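Local coordinates for protein endo-beta-mannanase (Rhizomucor miehei, PDB 4QP0) that probably hydrolyses internal beta-1,4-mannosidic linkages in mannans, galactomannans and glucomannans as a secreted glycoside hydrolase of family 5, at residues 322-327 / 332-337. Sequence-based numbering, arbitrary orientation.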
loop_
_atom_site.group_PDB
_atom_site.type_symbol
_atom_site.label_atom_id
_atom_site.label_comp_id
_atom_site.label_asym_id
_atom_site.label_seq_id
_atom_site.Cartn_x
_atom_site.Cartn_y
_atom_site.Cartn_z
ATOM N N ALA A 322 -8.908 2.808 -2.994
ATOM C CA ALA A 322 -9.101 1.721 -2.035
ATOM C C ALA A 322 -9.308 2.296 -0.643
ATOM O O ALA A 322 -8.461 3.047 -0.136
ATOM C CB ALA A 322 -7.913 0.764 -2.052
ATOM N N PHE A 323 -10.444 1.959 -0.040
ATOM C CA PHE A 323 -10.792 2.500 1.265
ATOM C C PHE A 323 -10.144 1.715 2.378
ATOM O O PHE A 323 -9.830 0.531 2.229
ATOM C CB PHE A 323 -12.311 2.553 1.479
ATOM C CG PHE A 323 -12.939 1.221 1.774
ATOM C CD1 PHE A 323 -13.011 0.744 3.075
ATOM C CD2 PHE A 323 -13.479 0.459 0.753
ATOM C CE1 PHE A 323 -13.601 -0.479 3.347
ATOM C CE2 PHE A 323 -14.079 -0.764 1.015
ATOM C CZ PHE A 323 -14.138 -1.234 2.316
ATOM N N TRP A 324 -9.961 2.399 3.496
ATOM C CA TRP A 324 -9.451 1.791 4.697
ATOM C C TRP A 324 -10.555 1.850 5.718
ATOM O O TRP A 324 -10.980 2.940 6.094
ATOM C CB TRP A 324 -8.203 2.538 5.164
ATOM C CG TRP A 324 -7.613 2.018 6.448
ATOM C CD1 TRP A 324 -8.121 2.174 7.731
ATOM C CD2 TRP A 324 -6.357 1.259 6.627
ATOM N NE1 TRP A 324 -7.305 1.573 8.656
ATOM C CE2 TRP A 324 -6.234 1.000 8.059
ATOM C CE3 TRP A 324 -5.373 0.777 5.774
ATOM C CZ2 TRP A 324 -5.161 0.287 8.595
ATOM C CZ3 TRP A 324 -4.298 0.062 6.320
ATOM C CH2 TRP A 324 -4.194 -0.171 7.699
ATOM N N GLN A 325 -11.053 0.700 6.179
ATOM C CA GLN A 325 -10.609 -0.632 5.756
ATOM C C GLN A 325 -11.745 -1.617 5.964
ATOM O O GLN A 325 -12.633 -1.368 6.781
ATOM C CB GLN A 325 -9.394 -1.088 6.565
ATOM C CG GLN A 325 -9.658 -1.277 8.054
ATOM C CD GLN A 325 -8.406 -1.698 8.803
ATOM O OE1 GLN A 325 -7.572 -2.441 8.285
ATOM N NE2 GLN A 325 -8.275 -1.228 10.032
ATOM N N ILE A 326 -11.721 -2.731 5.239
ATOM C CA ILE A 326 -12.732 -3.767 5.454
ATOM C C ILE A 326 -12.502 -4.520 6.776
ATOM O O ILE A 326 -11.362 -4.745 7.194
ATOM C CB ILE A 326 -12.866 -4.734 4.248
ATOM C CG1 ILE A 326 -14.192 -5.520 4.333
ATOM C CG2 ILE A 326 -11.652 -5.646 4.129
ATOM C CD1 ILE A 326 -14.456 -6.452 3.167
ATOM N N ALA A 327 -13.597 -4.893 7.432
ATOM C CA ALA A 327 -13.532 -5.499 8.755
ATOM C C ALA A 327 -14.094 -6.910 8.792
ATOM O O ALA A 327 -15.305 -7.105 8.690
ATOM C CB ALA A 327 -14.249 -4.620 9.770
ATOM N N THR A 332 -15.715 -2.318 14.550
ATOM C CA THR A 332 -15.311 -0.935 14.293
ATOM C C THR A 332 -13.783 -0.848 14.183
ATOM O O THR A 332 -13.253 0.110 13.611
ATOM C CB THR A 332 -15.802 0.019 15.401
ATOM N N MET A 333 -13.103 -1.859 14.735
ATOM C CA MET A 333 -11.641 -1.998 14.704
ATOM C C MET A 333 -10.919 -0.756 15.217
ATOM O O MET A 333 -10.982 -0.449 16.404
ATOM C CB MET A 333 -11.152 -2.385 13.302
ATOM C CG MET A 333 -11.595 -3.767 12.849
ATOM S SD MET A 333 -10.835 -4.274 11.294
ATOM C CE MET A 333 -9.114 -4.431 11.777
ATOM N N ASP A 334 -10.251 -0.040 14.320
ATOM C CA ASP A 334 -9.516 1.164 14.688
ATOM C C ASP A 334 -10.350 2.439 14.532
ATOM O O ASP A 334 -9.843 3.539 14.725
ATOM C CB ASP A 334 -8.225 1.270 13.868
ATOM C CG ASP A 334 -8.479 1.462 12.363
ATOM O OD1 ASP A 334 -9.638 1.336 11.893
ATOM O OD2 ASP A 334 -7.497 1.745 11.644
ATOM N N GLY A 335 -11.625 2.286 14.187
ATOM C CA GLY A 335 -12.497 3.427 13.915
ATOM C C GLY A 335 -12.875 3.500 12.447
ATOM O O GLY A 335 -13.952 3.994 12.094
ATOM N N PHE A 336 -11.997 2.985 11.591
ATOM C CA PHE A 336 -12.207 3.026 10.145
ATOM C C PHE A 336 -12.782 1.726 9.575
ATOM O O PHE A 336 -13.072 1.647 8.379
ATOM C CB PHE A 336 -10.898 3.338 9.433
ATOM C CG PHE A 336 -10.272 4.651 9.824
ATOM C CD1 PHE A 336 -10.746 5.851 9.300
ATOM C CD2 PHE A 336 -9.184 4.681 10.686
ATOM C CE1 PHE A 336 -10.154 7.057 9.645
ATOM C CE2 PHE A 336 -8.586 5.883 11.033
ATOM C CZ PHE A 336 -9.073 7.074 10.512
ATOM N N GLY A 337 -12.939 0.715 10.425
ATOM C CA GLY A 337 -13.424 -0.598 9.998
ATOM C C GLY A 337 -14.855 -0.569 9.489
ATOM O O GLY A 337 -15.755 -0.092 10.180
#
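With chi1 at 178°, CG of Trp-324 is swung opposite its backbone N, and the indole N-H is carried out to Asp-334, whose own chi1 of 65° sets the carboxylate between its backbone N and carbonyl carbon. The indole N-H points almost straight at the acid: NE1 lies 3.0 Å from OD2 of Asp-334, within the plane of the indole and on the syn lone pair of that oxygen. A short acidic side chain suits this place because one oxygen can turn back to the N-H two residues on while the other faces the indole. OD1 of Asp-334 accepts from the backbone N of Phe-336 at 2.9 Å, closing an Asx turn, and takes a weak, longer bond from NE2 of Gln-325. The Gln-325 chain, extended at chi2 (-179°), passes over one face of the indole, its CD 3.3 Å above the ring plane, and its amide ends beside the same carboxylate.

Phe-336 brings its CB to the indole edge, 3.5 Å from CD1 of Trp-324, while its ring turns away to meet Tyr-258 edge-to-face. Its carbonyl O accepts from the backbone N of Gln-325 at 3.1 Å, just beyond the cis peptide that joins Trp-324 to Gln-325. Farther along, the unbranched Met-333 bends at its last torsion; its SD packs 3.8 Å from CB of Ala-327. Lacking a side chain, Gly-337 can approach Ala-327 and the O of Thr-332 closely, and its CA gives a C-H...O contact to the backbone O of Gln-325.

Thr-332 to Gly-335 form a type II' beta turn. This loop folds back on residues 324-327, down the chain from strand 320-323, whose neighbours are the parallel strands 17-25 and 289-294. A non-proline cis peptide after a tryptophan at the end of the eighth barrel strand recurs in clan GH-A TIM-barrel glycoside hydrolases, family 5 among them.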